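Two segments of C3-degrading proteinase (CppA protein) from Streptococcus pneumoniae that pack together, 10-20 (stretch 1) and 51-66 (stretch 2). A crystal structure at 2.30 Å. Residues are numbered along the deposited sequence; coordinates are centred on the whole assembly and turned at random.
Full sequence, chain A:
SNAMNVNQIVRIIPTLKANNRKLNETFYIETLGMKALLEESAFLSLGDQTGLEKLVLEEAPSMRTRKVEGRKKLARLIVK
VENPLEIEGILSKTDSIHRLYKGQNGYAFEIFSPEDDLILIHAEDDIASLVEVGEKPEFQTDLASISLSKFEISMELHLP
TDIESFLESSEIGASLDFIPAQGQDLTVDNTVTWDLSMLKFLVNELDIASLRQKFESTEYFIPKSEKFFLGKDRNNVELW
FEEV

Stretch 1, residues 10-20: VRIIPTLKANN
Stretch 2 (51-66) GLEKLVLEEAPSMRTR

Two strands, the first ending at Ala18 and the second at Glu59, run parallel with an angle of 34° between their axes, and bury 957 Å² between the two stretches. The register is simple: Thr15 sits beside Val56, Leu16 beside Leu57, Lys17 beside Glu58 and Ala18 beside Glu59, with CA–CA separations of 4.6, 5.0, 4.6 and 4.8 Å. All four pairs have extended backbones, phi between -74° and -128° and psi between 121° and 138°.

The hydrogen bonds follow the parallel rule, in which one residue reaches two partners spaced two apart. Val56 N donates to Pro14 O (3.0 Å), Leu16 N to Val56 O (3.0 Å), Glu58 N to Leu16 O (2.8 Å), Ala18 N to Glu58 O (2.7 Å) and Ala60 N to Ala18 O (3.0 Å). Residues between these rungs turn their CA hydrogens to the same carbonyls: Thr15 CA lies 3.1 Å from Val56 O, and Lys17 CA 3.1 Å from Glu58 O. Pro14 gives its carbonyl to the ladder but has no N-H; Pro14 CD lies 3.4 Å from Lys54 O, at the place where the next rung back would fall, and that carbonyl accepts from a water.

Arg11 covers the most surface. Its backbone is extended (-156/145), CB points toward the partner strand, and chi1 to chi3 are t, t, p. That rotamer brings the guanidinium edge to one backbone carbonyl, with Arg11 NE 3.0 Å and Arg11 NH1 3.2 Å from Glu53 O, both hydrogen bonds. Leu52 CB lies over one guanidinium face, 4.0 Å from Arg11 NH1. The side chain thus makes a forked bond just before the regular ladder. Nearby, the water bridges the two backbones, donating to Ile12 O (2.6 Å) and Lys54 O (2.9 Å), two carbonyls that cannot bond each other directly. Lys54, at -127/-21, departs from the extended conformation here.

Lys17 comes next, on the face shared by Thr15, Val56 and Glu58. With chi angles m, t, p, t it runs on past its own register partner: Lys17 CE rests 3.7 Å from Ala60 CB, and Lys17 NZ is 3.8 Å from Thr65 CG2. The amine is hydrogen-bonded elsewhere in the structure, and the aliphatic stem packs along the way. On this face too, Thr15 CG2 approaches Glu58 CB to 3.4 Å. Further back along the strand, Ile13 CG2 meets Val56 CG2 at 3.9 Å. Thr65 is held in place by its own loop, Thr65 OG1 donating to Pro61 O at 2.9 Å.

Ala18 shares the other face with Leu16, Leu57 and Glu59. A single methyl is enough to meet Leu57, Ala18 CB to Leu57 CB being 4.3 Å. Leu16 (m, t) sets its CB 4.0 Å from Leu57 CD2 (also m, t) and its CG 4.1 Å from Leu55 CD1; Leu55 (t, p) also brings CD1 to 3.8 Å from Pro14 CG. The rule is a backbone ladder for register, with apolar contacts beside it and long polar side chains extending the contact at both ends.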

# COMPACT_ATOMS: atom_id res chain seq x y z
N VAL A 10 15.39 2.52 -0.66
CA VAL A 10 15.39 1.54 -1.72
C VAL A 10 13.94 1.08 -2.07
O VAL A 10 13.59 0.97 -3.24
CB VAL A 10 16.29 0.32 -1.29
CG1 VAL A 10 15.95 -0.93 -2.10
CG2 VAL A 10 17.75 0.70 -1.41
N ARG A 11 13.11 0.85 -1.05
CA ARG A 11 11.72 0.49 -1.23
C ARG A 11 10.86 0.86 -0.02
O ARG A 11 11.31 0.79 1.09
CB ARG A 11 11.62 -1.01 -1.47
CG ARG A 11 10.26 -1.45 -2.04
CD ARG A 11 10.40 -2.80 -2.81
NE ARG A 11 10.50 -3.93 -1.91
CZ ARG A 11 11.62 -4.63 -1.63
NH1 ARG A 11 11.52 -5.64 -0.76
NH2 ARG A 11 12.80 -4.36 -2.21
N ILE A 12 9.62 1.26 -0.26
CA ILE A 12 8.63 1.53 0.79
C ILE A 12 7.55 0.47 0.74
O ILE A 12 6.94 0.21 -0.34
CB ILE A 12 8.03 2.96 0.69
CG1 ILE A 12 9.16 4.01 0.51
CG2 ILE A 12 7.18 3.29 1.95
CD1 ILE A 12 8.67 5.46 0.34
N ILE A 13 7.35 -0.20 1.89
CA ILE A 13 6.30 -1.24 2.04
C ILE A 13 5.22 -0.81 3.09
O ILE A 13 5.49 -0.68 4.29
CB ILE A 13 6.89 -2.60 2.40
CG1 ILE A 13 7.99 -3.00 1.39
CG2 ILE A 13 5.84 -3.70 2.39
CD1 ILE A 13 9.14 -3.67 2.05
N PRO A 14 3.98 -0.57 2.59
CA PRO A 14 2.84 -0.28 3.45
C PRO A 14 2.32 -1.56 4.08
O PRO A 14 2.50 -2.66 3.51
CB PRO A 14 1.82 0.28 2.49
CG PRO A 14 2.20 -0.36 1.14
CD PRO A 14 3.64 -0.58 1.15
N THR A 15 1.83 -1.41 5.32
CA THR A 15 1.08 -2.42 6.04
C THR A 15 -0.31 -1.85 6.21
O THR A 15 -0.48 -0.76 6.79
CB THR A 15 1.63 -2.75 7.48
OG1 THR A 15 2.97 -3.29 7.38
CG2 THR A 15 0.66 -3.73 8.24
N LEU A 16 -1.28 -2.59 5.67
CA LEU A 16 -2.70 -2.33 5.86
C LEU A 16 -3.25 -3.35 6.86
O LEU A 16 -2.98 -4.55 6.77
CB LEU A 16 -3.44 -2.44 4.52
CG LEU A 16 -2.94 -1.52 3.38
CD1 LEU A 16 -3.83 -1.68 2.12
CD2 LEU A 16 -2.89 0.01 3.78
N LYS A 17 -4.02 -2.86 7.82
CA LYS A 17 -4.76 -3.73 8.73
C LYS A 17 -5.97 -4.39 8.02
O LYS A 17 -6.65 -3.74 7.21
CB LYS A 17 -5.13 -2.99 10.00
CG LYS A 17 -3.91 -2.56 10.73
CD LYS A 17 -4.23 -1.67 11.92
CE LYS A 17 -4.73 -2.44 13.17
NZ LYS A 17 -5.64 -1.65 14.03
N ALA A 18 -6.13 -5.69 8.28
CA ALA A 18 -7.13 -6.57 7.64
C ALA A 18 -7.97 -7.17 8.75
O ALA A 18 -7.44 -7.55 9.77
CB ALA A 18 -6.45 -7.68 6.87
N ASN A 19 -9.28 -7.25 8.55
CA ASN A 19 -10.19 -7.88 9.53
C ASN A 19 -10.26 -9.38 9.29
O ASN A 19 -9.72 -10.15 10.07
CB ASN A 19 -11.60 -7.24 9.49
CG ASN A 19 -12.63 -7.93 10.44
OD1 ASN A 19 -12.32 -8.88 11.17
ND2 ASN A 19 -13.86 -7.44 10.40
N ASN A 20 -10.94 -9.80 8.24
CA ASN A 20 -10.98 -11.21 7.90
C ASN A 20 -9.84 -11.55 6.96
O ASN A 20 -9.76 -11.01 5.88
CB ASN A 20 -12.31 -11.60 7.27
CG ASN A 20 -12.47 -13.10 7.19
OD1 ASN A 20 -11.74 -13.80 6.46
ND2 ASN A 20 -13.40 -13.61 7.98
N GLY A 51 9.66 -12.06 -5.99
CA GLY A 51 9.80 -12.72 -4.71
C GLY A 51 10.03 -11.71 -3.64
O GLY A 51 10.32 -12.09 -2.52
N LEU A 52 9.92 -10.42 -3.98
CA LEU A 52 10.16 -9.31 -3.07
C LEU A 52 8.87 -8.84 -2.49
O LEU A 52 7.89 -8.72 -3.20
CB LEU A 52 10.83 -8.13 -3.78
CG LEU A 52 12.22 -8.32 -4.38
CD1 LEU A 52 12.53 -7.12 -5.29
CD2 LEU A 52 13.34 -8.54 -3.33
N GLU A 53 8.87 -8.58 -1.18
CA GLU A 53 7.75 -8.08 -0.46
C GLU A 53 7.46 -6.64 -0.90
O GLU A 53 8.34 -5.80 -0.87
CB GLU A 53 8.04 -8.15 1.06
CG GLU A 53 6.93 -7.64 1.97
CD GLU A 53 7.26 -7.73 3.48
OE1 GLU A 53 6.77 -8.69 4.10
OE2 GLU A 53 7.95 -6.84 4.09
N LYS A 54 6.20 -6.37 -1.22
CA LYS A 54 5.73 -5.04 -1.61
C LYS A 54 4.52 -4.51 -0.81
O LYS A 54 4.30 -3.32 -0.79
CB LYS A 54 5.48 -5.06 -3.15
CG LYS A 54 6.73 -5.59 -3.87
CD LYS A 54 6.87 -5.19 -5.25
CE LYS A 54 8.23 -5.67 -5.84
NZ LYS A 54 8.22 -5.65 -7.33
N LEU A 55 3.77 -5.39 -0.17
CA LEU A 55 2.60 -5.05 0.62
C LEU A 55 2.49 -6.06 1.74
O LEU A 55 2.84 -7.23 1.58
CB LEU A 55 1.33 -5.09 -0.24
CG LEU A 55 0.01 -4.77 0.50
CD1 LEU A 55 -0.04 -3.37 1.10
CD2 LEU A 55 -1.14 -4.99 -0.45
N VAL A 56 2.07 -5.60 2.92
CA VAL A 56 1.89 -6.48 4.07
C VAL A 56 0.48 -6.22 4.59
O VAL A 56 0.12 -5.07 4.76
CB VAL A 56 2.98 -6.24 5.19
CG1 VAL A 56 2.68 -7.04 6.47
CG2 VAL A 56 4.38 -6.57 4.67
N LEU A 57 -0.32 -7.29 4.75
CA LEU A 57 -1.59 -7.21 5.50
C LEU A 57 -1.42 -7.69 6.91
O LEU A 57 -0.79 -8.72 7.15
CB LEU A 57 -2.68 -8.06 4.87
CG LEU A 57 -3.02 -7.74 3.42
CD1 LEU A 57 -4.19 -8.60 3.11
CD2 LEU A 57 -3.25 -6.21 3.14
N GLU A 58 -2.02 -6.97 7.83
CA GLU A 58 -1.90 -7.29 9.23
C GLU A 58 -3.26 -7.46 9.90
O GLU A 58 -4.09 -6.54 9.91
CB GLU A 58 -1.16 -6.15 9.89
CG GLU A 58 -1.03 -6.29 11.33
CD GLU A 58 0.38 -6.04 11.76
OE1 GLU A 58 1.32 -6.69 11.21
OE2 GLU A 58 0.55 -5.20 12.67
N GLU A 59 -3.47 -8.61 10.51
CA GLU A 59 -4.78 -8.95 11.08
C GLU A 59 -5.07 -8.23 12.40
O GLU A 59 -4.26 -8.24 13.30
CB GLU A 59 -4.94 -10.47 11.23
CG GLU A 59 -5.99 -11.02 10.25
CD GLU A 59 -6.35 -12.48 10.54
OE1 GLU A 59 -7.57 -12.81 10.61
OE2 GLU A 59 -5.41 -13.30 10.68
N ALA A 60 -6.22 -7.61 12.48
CA ALA A 60 -6.71 -7.04 13.71
C ALA A 60 -8.16 -7.52 13.93
O ALA A 60 -9.01 -7.36 13.06
CB ALA A 60 -6.63 -5.53 13.63
N PRO A 61 -8.46 -8.13 15.10
CA PRO A 61 -9.83 -8.63 15.38
C PRO A 61 -10.90 -7.54 15.59
O PRO A 61 -10.61 -6.50 16.17
CB PRO A 61 -9.64 -9.39 16.69
CG PRO A 61 -8.49 -8.67 17.36
CD PRO A 61 -7.56 -8.41 16.23
N SER A 62 -12.13 -7.78 15.15
CA SER A 62 -13.20 -6.81 15.40
C SER A 62 -13.38 -6.50 16.90
O SER A 62 -13.83 -5.42 17.24
CB SER A 62 -14.54 -7.24 14.75
OG SER A 62 -14.94 -8.54 15.14
N MSE A 63 -12.98 -7.43 17.77
CA MSE A 63 -12.96 -7.21 19.23
C MSE A 63 -12.32 -5.87 19.62
O MSE A 63 -12.79 -5.18 20.54
CB MSE A 63 -12.18 -8.35 19.92
CG MSE A 63 -11.56 -8.03 21.32
SE MSE A 63 -9.76 -8.84 21.67
CE MSE A 63 -9.48 -8.29 23.53
N ARG A 64 -11.23 -5.55 18.93
CA ARG A 64 -10.30 -4.48 19.29
C ARG A 64 -10.35 -3.32 18.27
O ARG A 64 -9.71 -2.28 18.44
CB ARG A 64 -8.88 -5.08 19.27
CG ARG A 64 -7.97 -4.73 20.45
CD ARG A 64 -6.50 -4.57 19.99
NE ARG A 64 -5.95 -5.80 19.39
CZ ARG A 64 -5.19 -5.84 18.29
NH1 ARG A 64 -4.90 -4.75 17.60
NH2 ARG A 64 -4.71 -7.01 17.85
N THR A 65 -11.09 -3.51 17.19
CA THR A 65 -10.85 -2.72 16.01
C THR A 65 -12.18 -2.28 15.40
O THR A 65 -13.20 -2.96 15.57
CB THR A 65 -9.96 -3.55 15.03
OG1 THR A 65 -8.93 -4.19 15.78
CG2 THR A 65 -9.34 -2.68 13.96
N ARG A 66 -12.17 -1.14 14.73
CA ARG A 66 -13.34 -0.68 14.03
C ARG A 66 -13.04 -0.04 12.69
O ARG A 66 -11.89 0.18 12.34
CB ARG A 66 -14.16 0.29 14.89
CG ARG A 66 -13.48 1.60 15.14
CD ARG A 66 -14.41 2.67 15.64
NE ARG A 66 -13.62 3.84 15.99
CZ ARG A 66 -13.29 4.83 15.16
NH1 ARG A 66 -12.53 5.82 15.60
NH2 ARG A 66 -13.70 4.83 13.90
O HOH W 1 6.29 -1.67 -2.04